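Local atomic coordinates of type III effector XopAI (Xanthomonas citri, PDB entry 6K93), a protein that probably acts inside host plant cells as a secreted effector, with a mono-ADP-ribosyltransferase fold that appears suited to binding arginine-containing peptides. Residues A173-L186 and T193-S205. Numbering follows the deposited sequence.
Sequences AWTTDDYEVVQDVL and TAHGLAFAKCIIS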
ATOM      1  N   ALA A 173      -8.603   0.472   3.480  1.00 10.78           N
ATOM      2  CA  ALA A 173      -8.902   0.943   2.129  1.00 11.70           C
ATOM      3  C   ALA A 173      -8.041   0.230   1.098  1.00 11.25           C
ATOM      4  O   ALA A 173      -8.496  -0.040  -0.021  1.00 11.38           O
ATOM      5  CB  ALA A 173      -8.688   2.463   2.040  1.00 11.96           C
ATOM      6  N   TRP A 174      -6.788  -0.071   1.456  1.00 10.42           N
ATOM      7  CA  TRP A 174      -5.921  -0.811   0.557  1.00 10.79           C
ATOM      8  C   TRP A 174      -6.554  -2.140   0.154  1.00 11.01           C
ATOM      9  O   TRP A 174      -6.386  -2.593  -0.979  1.00 11.18           O
ATOM     10  CB  TRP A 174      -4.559  -1.039   1.204  1.00 10.87           C
ATOM     11  CG  TRP A 174      -3.790  -2.084   0.480  1.00 10.63           C
ATOM     12  CD1 TRP A 174      -3.724  -3.428   0.811  1.00 10.36           C
ATOM     13  CD2 TRP A 174      -3.086  -1.954  -0.748  1.00  9.80           C
ATOM     14  NE1 TRP A 174      -2.985  -4.107  -0.117  1.00 10.89           N
ATOM     15  CE2 TRP A 174      -2.589  -3.223  -1.087  1.00 10.46           C
ATOM     16  CE3 TRP A 174      -2.811  -0.879  -1.585  1.00 10.52           C
ATOM     17  CZ2 TRP A 174      -1.837  -3.437  -2.213  1.00 11.27           C
ATOM     18  CZ3 TRP A 174      -2.055  -1.093  -2.707  1.00 11.23           C
ATOM     19  CH2 TRP A 174      -1.563  -2.350  -3.019  1.00 11.82           C
ATOM     20  N   THR A 175      -7.275  -2.787   1.062  1.00 10.86           N
ATOM     21  CA  THR A 175      -7.860  -4.084   0.770  1.00 12.37           C
ATOM     22  C   THR A 175      -9.193  -3.998   0.032  1.00 13.12           C
ATOM     23  O   THR A 175      -9.833  -5.030  -0.197  1.00 15.38           O
ATOM     24  CB  THR A 175      -8.030  -4.906   2.056  1.00 11.78           C
ATOM     25  OG1 THR A 175      -9.046  -4.365   2.916  1.00 12.33           O
ATOM     26  CG2 THR A 175      -6.707  -4.976   2.824  1.00 12.76           C
ATOM     27  N   THR A 176      -9.608  -2.799  -0.377  1.00 13.61           N
ATOM     28  CA  THR A 176     -10.758  -2.610  -1.248  1.00 13.30           C
ATOM     29  C   THR A 176     -10.253  -2.376  -2.676  1.00 12.78           C
ATOM     30  O   THR A 176      -9.048  -2.298  -2.934  1.00 12.07           O
ATOM     31  CB  THR A 176     -11.627  -1.445  -0.781  1.00 13.79           C
ATOM     32  OG1 THR A 176     -10.993  -0.195  -1.130  1.00 12.54           O
ATOM     33  CG2 THR A 176     -11.888  -1.508   0.720  1.00 14.66           C
ATOM     34  N   ASP A 177     -11.191  -2.180  -3.611  1.00 12.38           N
ATOM     35  CA  ASP A 177     -10.831  -1.884  -4.982  1.00 13.40           C
ATOM     36  C   ASP A 177     -10.127  -0.537  -5.118  1.00 13.09           C
ATOM     37  O   ASP A 177      -9.566  -0.261  -6.185  1.00 14.22           O
ATOM     38  CB  ASP A 177     -12.087  -1.888  -5.844  1.00 18.65           C
ATOM     39  CG  ASP A 177     -12.699  -3.280  -5.978  1.00 25.65           C
ATOM     40  OD1 ASP A 177     -11.946  -4.269  -5.854  1.00 28.76           O
ATOM     41  OD2 ASP A 177     -13.926  -3.378  -6.183  1.00 29.79           O
ATOM     42  N   ASP A 178     -10.126   0.296  -4.072  1.00 12.93           N
ATOM     43  CA  ASP A 178      -9.377   1.550  -4.111  1.00 13.49           C
ATOM     44  C   ASP A 178      -7.885   1.351  -4.341  1.00 13.32           C
ATOM     45  O   ASP A 178      -7.189   2.307  -4.680  1.00 14.01           O
ATOM     46  CB  ASP A 178      -9.537   2.331  -2.790  1.00 15.15           C
ATOM     47  CG  ASP A 178     -10.965   2.833  -2.540  1.00 19.31           C
ATOM     48  OD1 ASP A 178     -11.850   2.567  -3.348  1.00 19.93           O
ATOM     49  OD2 ASP A 178     -11.154   3.483  -1.494  1.00 21.13           O
ATOM     50  N   TYR A 179      -7.362   0.144  -4.142  1.00 12.86           N
ATOM     51  CA  TYR A 179      -5.921  -0.065  -4.236  1.00 12.67           C
ATOM     52  C   TYR A 179      -5.347   0.349  -5.578  1.00 12.61           C
ATOM     53  O   TYR A 179      -4.157   0.681  -5.671  1.00 11.93           O
ATOM     54  CB  TYR A 179      -5.564  -1.534  -3.995  1.00 12.57           C
ATOM     55  CG  TYR A 179      -5.808  -2.515  -5.140  1.00 15.48           C
ATOM     56  CD1 TYR A 179      -7.086  -2.910  -5.486  1.00 14.31           C
ATOM     57  CD2 TYR A 179      -4.750  -3.029  -5.892  1.00 19.42           C
ATOM     58  CE1 TYR A 179      -7.323  -3.801  -6.525  1.00 16.66           C
ATOM     59  CE2 TYR A 179      -4.974  -3.930  -6.925  1.00 21.15           C
ATOM     60  CZ  TYR A 179      -6.271  -4.302  -7.233  1.00 20.88           C
ATOM     61  OH  TYR A 179      -6.533  -5.198  -8.268  1.00 23.08           O
ATOM     62  N   GLU A 180      -6.149   0.301  -6.634  1.00 13.23           N
ATOM     63  CA  GLU A 180      -5.632   0.608  -7.966  1.00 14.38           C
ATOM     64  C   GLU A 180      -5.139   2.040  -8.082  1.00 13.65           C
ATOM     65  O   GLU A 180      -4.276   2.307  -8.930  1.00 14.80           O
ATOM     66  CB  GLU A 180      -6.711   0.317  -9.013  1.00 22.83           C
ATOM     67  CG  GLU A 180      -6.944  -1.184  -9.147  1.00 34.82           C
ATOM     68  CD  GLU A 180      -7.389  -1.593 -10.529  1.00 44.53           C
ATOM     69  OE1 GLU A 180      -8.562  -1.345 -10.862  1.00 48.48           O
ATOM     70  OE2 GLU A 180      -6.563  -2.174 -11.265  1.00 47.22           O
ATOM     71  N   VAL A 181      -5.650   2.956  -7.247  1.00 12.48           N
ATOM     72  CA  VAL A 181      -5.204   4.337  -7.339  1.00 13.41           C
ATOM     73  C   VAL A 181      -3.817   4.517  -6.757  1.00 13.73           C
ATOM     74  O   VAL A 181      -3.145   5.510  -7.057  1.00 13.88           O
ATOM     75  CB  VAL A 181      -6.199   5.297  -6.652  1.00 15.06           C
ATOM     76  CG1 VAL A 181      -6.057   5.329  -5.159  1.00 15.22           C
ATOM     77  CG2 VAL A 181      -6.060   6.731  -7.250  1.00 16.31           C
ATOM     78  N   VAL A 182      -3.353   3.587  -5.929  1.00 11.55           N
ATOM     79  CA  VAL A 182      -2.147   3.829  -5.148  1.00 10.79           C
ATOM     80  C   VAL A 182      -1.040   2.808  -5.363  1.00 10.96           C
ATOM     81  O   VAL A 182       0.129   3.118  -5.114  1.00 11.41           O
ATOM     82  CB  VAL A 182      -2.512   3.923  -3.644  1.00 10.85           C
ATOM     83  CG1 VAL A 182      -3.078   2.589  -3.121  1.00 11.62           C
ATOM     84  CG2 VAL A 182      -1.344   4.378  -2.800  1.00 11.50           C
ATOM     85  N   GLN A 183      -1.381   1.580  -5.790  1.00 11.02           N
ATOM     86  CA  GLN A 183      -0.369   0.528  -5.809  1.00 11.18           C
ATOM     87  C   GLN A 183       0.896   0.982  -6.528  1.00 11.40           C
ATOM     88  O   GLN A 183       2.014   0.716  -6.062  1.00 12.24           O
ATOM     89  CB  GLN A 183      -0.893  -0.744  -6.456  1.00 11.59           C
ATOM     90  CG  GLN A 183       0.176  -1.847  -6.588  1.00 12.92           C
ATOM     91  CD  GLN A 183      -0.402  -3.247  -6.682  1.00 15.08           C
ATOM     92  OE1 GLN A 183      -1.338  -3.515  -7.426  1.00 16.24           O
ATOM     93  NE2 GLN A 183       0.190  -4.165  -5.919  1.00 17.08           N
ATOM     94  N   ASP A 184       0.747   1.651  -7.670  1.00 11.59           N
ATOM     95  CA  ASP A 184       1.873   1.983  -8.538  1.00 11.11           C
ATOM     96  C   ASP A 184       2.212   3.470  -8.551  1.00 12.49           C
ATOM     97  O   ASP A 184       3.017   3.891  -9.396  1.00 13.20           O
ATOM     98  CB  ASP A 184       1.596   1.569  -9.989  1.00 14.09           C
ATOM     99  CG  ASP A 184       1.701   0.065 -10.241  1.00 16.95           C
ATOM    100  OD1 ASP A 184       2.013  -0.664  -9.318  1.00 17.26           O
ATOM    101  OD2 ASP A 184       1.472  -0.361 -11.387  1.00 19.34           O
ATOM    102  N   VAL A 185       1.653   4.264  -7.633  1.00 11.28           N
ATOM    103  CA  VAL A 185       1.741   5.716  -7.782  1.00 13.05           C
ATOM    104  C   VAL A 185       3.168   6.235  -7.642  1.00 13.39           C
ATOM    105  O   VAL A 185       3.470   7.313  -8.171  1.00 13.49           O
ATOM    106  CB  VAL A 185       0.796   6.412  -6.783  1.00 13.25           C
ATOM    107  CG1 VAL A 185       1.310   6.319  -5.345  1.00 12.46           C
ATOM    108  CG2 VAL A 185       0.550   7.898  -7.203  1.00 14.95           C
ATOM    109  N   LEU A 186       4.074   5.505  -6.977  1.00 13.73           N
ATOM    110  CA  LEU A 186       5.467   5.928  -6.883  1.00 15.22           C
ATOM    111  C   LEU A 186       6.375   5.241  -7.900  1.00 15.97           C
ATOM    112  O   LEU A 186       7.586   5.472  -7.876  1.00 18.05           O
ATOM    113  CB  LEU A 186       6.002   5.694  -5.460  1.00 14.49           C
ATOM    114  CG  LEU A 186       5.356   6.552  -4.395  1.00 17.31           C
ATOM    115  CD1 LEU A 186       5.871   6.234  -2.998  1.00 16.33           C
ATOM    116  CD2 LEU A 186       5.557   8.046  -4.694  1.00 20.42           C
ATOM    117  N   THR A 193      -1.381  10.785  -9.400  1.00 19.06           N
ATOM    118  CA  THR A 193      -2.580  11.547  -9.101  1.00 18.55           C
ATOM    119  C   THR A 193      -2.494  12.049  -7.673  1.00 16.62           C
ATOM    120  O   THR A 193      -1.833  11.455  -6.820  1.00 15.33           O
ATOM    121  CB  THR A 193      -3.867  10.712  -9.268  1.00 19.49           C
ATOM    122  OG1 THR A 193      -3.909   9.673  -8.275  1.00 17.39           O
ATOM    123  CG2 THR A 193      -3.919  10.098 -10.652  1.00 21.94           C
ATOM    124  N   ALA A 194      -3.184  13.156  -7.416  1.00 15.46           N
ATOM    125  CA  ALA A 194      -3.277  13.644  -6.043  1.00 15.25           C
ATOM    126  C   ALA A 194      -3.889  12.602  -5.122  1.00 14.94           C
ATOM    127  O   ALA A 194      -3.448  12.431  -3.981  1.00 14.36           O
ATOM    128  CB  ALA A 194      -4.102  14.934  -5.994  1.00 16.69           C
ATOM    129  N   HIS A 195      -4.928  11.911  -5.595  1.00 14.29           N
ATOM    130  CA  HIS A 195      -5.574  10.903  -4.757  1.00 13.80           C
ATOM    131  C   HIS A 195      -4.601   9.789  -4.379  1.00 14.09           C
ATOM    132  O   HIS A 195      -4.535   9.350  -3.219  1.00 13.65           O
ATOM    133  CB  HIS A 195      -6.775  10.312  -5.472  1.00 14.52           C
ATOM    134  CG  HIS A 195      -7.877  11.293  -5.665  1.00 19.38           C
ATOM    135  ND1 HIS A 195      -7.755  12.376  -6.507  1.00 19.18           N
ATOM    136  CD2 HIS A 195      -9.112  11.372  -5.111  1.00 18.80           C
ATOM    137  CE1 HIS A 195      -8.873  13.083  -6.449  1.00 18.42           C
ATOM    138  NE2 HIS A 195      -9.715  12.487  -5.622  1.00 17.89           N
ATOM    139  N   GLY A 196      -3.859   9.295  -5.361  1.00 13.83           N
ATOM    140  CA  GLY A 196      -2.902   8.237  -5.101  1.00 13.04           C
ATOM    141  C   GLY A 196      -1.818   8.656  -4.132  1.00 13.12           C
ATOM    142  O   GLY A 196      -1.430   7.889  -3.254  1.00 12.06           O
ATOM    143  N   LEU A 197      -1.286   9.865  -4.299  1.00 12.61           N
ATOM    144  CA  LEU A 197      -0.223  10.319  -3.406  1.00 13.23           C
ATOM    145  C   LEU A 197      -0.729  10.454  -1.976  1.00 13.36           C
ATOM    146  O   LEU A 197      -0.027  10.111  -1.022  1.00 12.84           O
ATOM    147  CB  LEU A 197       0.359  11.649  -3.904  1.00 14.35           C
ATOM    148  CG  LEU A 197       1.099  11.547  -5.229  1.00 16.42           C
ATOM    149  CD1 LEU A 197       1.386  12.945  -5.744  1.00 18.59           C
ATOM    150  CD2 LEU A 197       2.376  10.740  -5.120  1.00 15.98           C
ATOM    151  N   ALA A 198      -1.959  10.944  -1.804  1.00 13.42           N
ATOM    152  CA  ALA A 198      -2.530  11.085  -0.473  1.00 14.16           C
ATOM    153  C   ALA A 198      -2.754   9.719   0.172  1.00 14.37           C
ATOM    154  O   ALA A 198      -2.436   9.524   1.343  1.00 15.30           O
ATOM    155  CB  ALA A 198      -3.847  11.869  -0.560  1.00 13.97           C
ATOM    156  N   PHE A 199      -3.303   8.762  -0.578  1.00 12.75           N
ATOM    157  CA  PHE A 199      -3.431   7.396  -0.091  1.00 12.41           C
ATOM    158  C   PHE A 199      -2.063   6.848   0.328  1.00 11.64           C
ATOM    159  O   PHE A 199      -1.909   6.220   1.385  1.00 11.64           O
ATOM    160  CB  PHE A 199      -3.990   6.490  -1.211  1.00 14.53           C
ATOM    161  CG  PHE A 199      -5.480   6.268  -1.188  1.00 16.46           C
ATOM    162  CD1 PHE A 199      -6.367   7.298  -1.510  1.00 17.83           C
ATOM    163  CD2 PHE A 199      -5.999   5.028  -0.913  1.00 16.85           C
ATOM    164  CE1 PHE A 199      -7.752   7.085  -1.516  1.00 17.35           C
ATOM    165  CE2 PHE A 199      -7.374   4.802  -0.909  1.00 16.25           C
ATOM    166  CZ  PHE A 199      -8.245   5.819  -1.216  1.00 17.27           C
ATOM    167  N   ALA A 200      -1.054   7.041  -0.529  1.00 11.34           N
ATOM    168  CA  ALA A 200       0.255   6.434  -0.300  1.00 12.31           C
ATOM    169  C   ALA A 200       0.842   6.863   1.034  1.00 12.06           C
ATOM    170  O   ALA A 200       1.415   6.040   1.761  1.00 11.91           O
ATOM    171  CB  ALA A 200       1.193   6.790  -1.455  1.00 12.59           C
ATOM    172  N   LYS A 201       0.726   8.151   1.379  1.00 11.29           N
ATOM    173  CA  LYS A 201       1.349   8.627   2.609  1.00 12.01           C
ATOM    174  C   LYS A 201       0.781   7.913   3.823  1.00 12.64           C
ATOM    175  O   LYS A 201       1.515   7.572   4.748  1.00 12.78           O
ATOM    176  CB  LYS A 201       1.161  10.141   2.733  1.00 12.63           C
ATOM    177  CG  LYS A 201       1.850  10.896   1.623  1.00 13.93           C
ATOM    178  CD  LYS A 201       1.546  12.374   1.666  1.00 16.26           C
ATOM    179  CE  LYS A 201       2.134  13.047   0.449  1.00 19.27           C
ATOM    180  NZ  LYS A 201       1.591  14.434   0.265  1.00 21.89           N
ATOM    181  N   CYS A 202      -0.518   7.699   3.851  1.00 12.07           N
ATOM    182  CA  CYS A 202      -1.128   7.066   5.012  1.00 11.81           C
ATOM    183  C   CYS A 202      -0.895   5.560   5.045  1.00 11.85           C
ATOM    184  O   CYS A 202      -0.711   4.999   6.131  1.00 12.00           O
ATOM    185  CB  CYS A 202      -2.610   7.410   5.062  1.00 12.12           C
ATOM    186  SG  CYS A 202      -2.855   9.132   5.580  1.00 13.91           S
ATOM    187  N   ILE A 203      -0.841   4.890   3.897  1.00 10.82           N
ATOM    188  CA  ILE A 203      -0.510   3.468   3.918  1.00 10.60           C
ATOM    189  C   ILE A 203       0.927   3.267   4.372  1.00 11.59           C
ATOM    190  O   ILE A 203       1.216   2.410   5.204  1.00 11.58           O
ATOM    191  CB  ILE A 203      -0.744   2.823   2.541  1.00 10.59           C
ATOM    192  CG1 ILE A 203      -2.209   2.889   2.124  1.00 11.65           C
ATOM    193  CG2 ILE A 203      -0.255   1.373   2.562  1.00 10.32           C
ATOM    194  CD1 ILE A 203      -2.450   2.451   0.676  1.00 12.62           C
ATOM    195  N   ILE A 204       1.860   4.052   3.833  1.00 12.00           N
ATOM    196  CA  ILE A 204       3.261   3.914   4.217  1.00 12.38           C
ATOM    197  C   ILE A 204       3.424   4.189   5.699  1.00 12.70           C
ATOM    198  O   ILE A 204       4.133   3.468   6.399  1.00 12.89           O
ATOM    199  CB  ILE A 204       4.158   4.837   3.372  1.00 13.80           C
ATOM    200  CG1 ILE A 204       4.093   4.407   1.909  1.00 13.48           C
ATOM    201  CG2 ILE A 204       5.593   4.799   3.865  1.00 14.78           C
ATOM    202  CD1 ILE A 204       4.758   5.389   0.955  1.00 15.87           C
ATOM    203  N   SER A 205       2.781   5.245   6.189  1.00 11.98           N
ATOM    204  CA  SER A 205       2.817   5.573   7.607  1.00 12.40           C
ATOM    205  C   SER A 205       2.302   4.421   8.445  1.00 12.14           C
ATOM    206  O   SER A 205       2.904   4.075   9.466  1.00 12.63           O
ATOM    207  CB  SER A 205       1.986   6.840   7.834  1.00 13.37           C
ATOM    208  OG  SER A 205       2.112   7.279   9.162  1.00 13.99           O
TER
HETATM  209  O   HOH W   1      -3.076   7.220  -9.105  1.00 18.11           O
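The ring of F199 carries CG1 of V181 on one face, a CH-pi contact in which the methyl stands 4.1 Å from the ring centroid, only 10° off the normal. At the edge of that ring, near its plane, lies D178 OD2, 3.7 Å from F199 CZ, the carboxylate plane turned 74° from the ring; a partly positive rim suits such an oxygen. D178 OD2 also forms a salt bridge with R139, which probably offsets its charge. The W174 indole has Y179 CB over one face and V182 CG1 in plane at its edge, while I203 CD1 approaches obliquely, 4.0 Å from W174 CE3; the indole NE1 of W174 is hydrogen-bonded to E285.

Beta-branched V182 spreads two methyls over helix 194-209: CG2, anti to the backbone N, lies against the backbone between G196 and A200, 3.5 Å from A200 N, and CG1 meets I203 CD1 tip to tip. Small residues let the chains close in: G196, with no side chain, brings its CA to 3.4 Å from V181 O, and A200 offers only a methyl, which V185 CG1 also touches. Farther along, L186 and I204 meet through their CD1 methyls.

No direct hydrogen bond joins the segments. Instead, a water donates to V181 O and pairs with T193 OG1, the N-cap oxygen that accepts from G196 N at 2.9 Å.

Helix 194-209 thus packs against the turns following helix 165-174, within the buried, mainly apolar helical region of the mono-ADP-ribosyltransferase fold, which meets the beta structure where W174 and I203 touch L287 of strand 285-288.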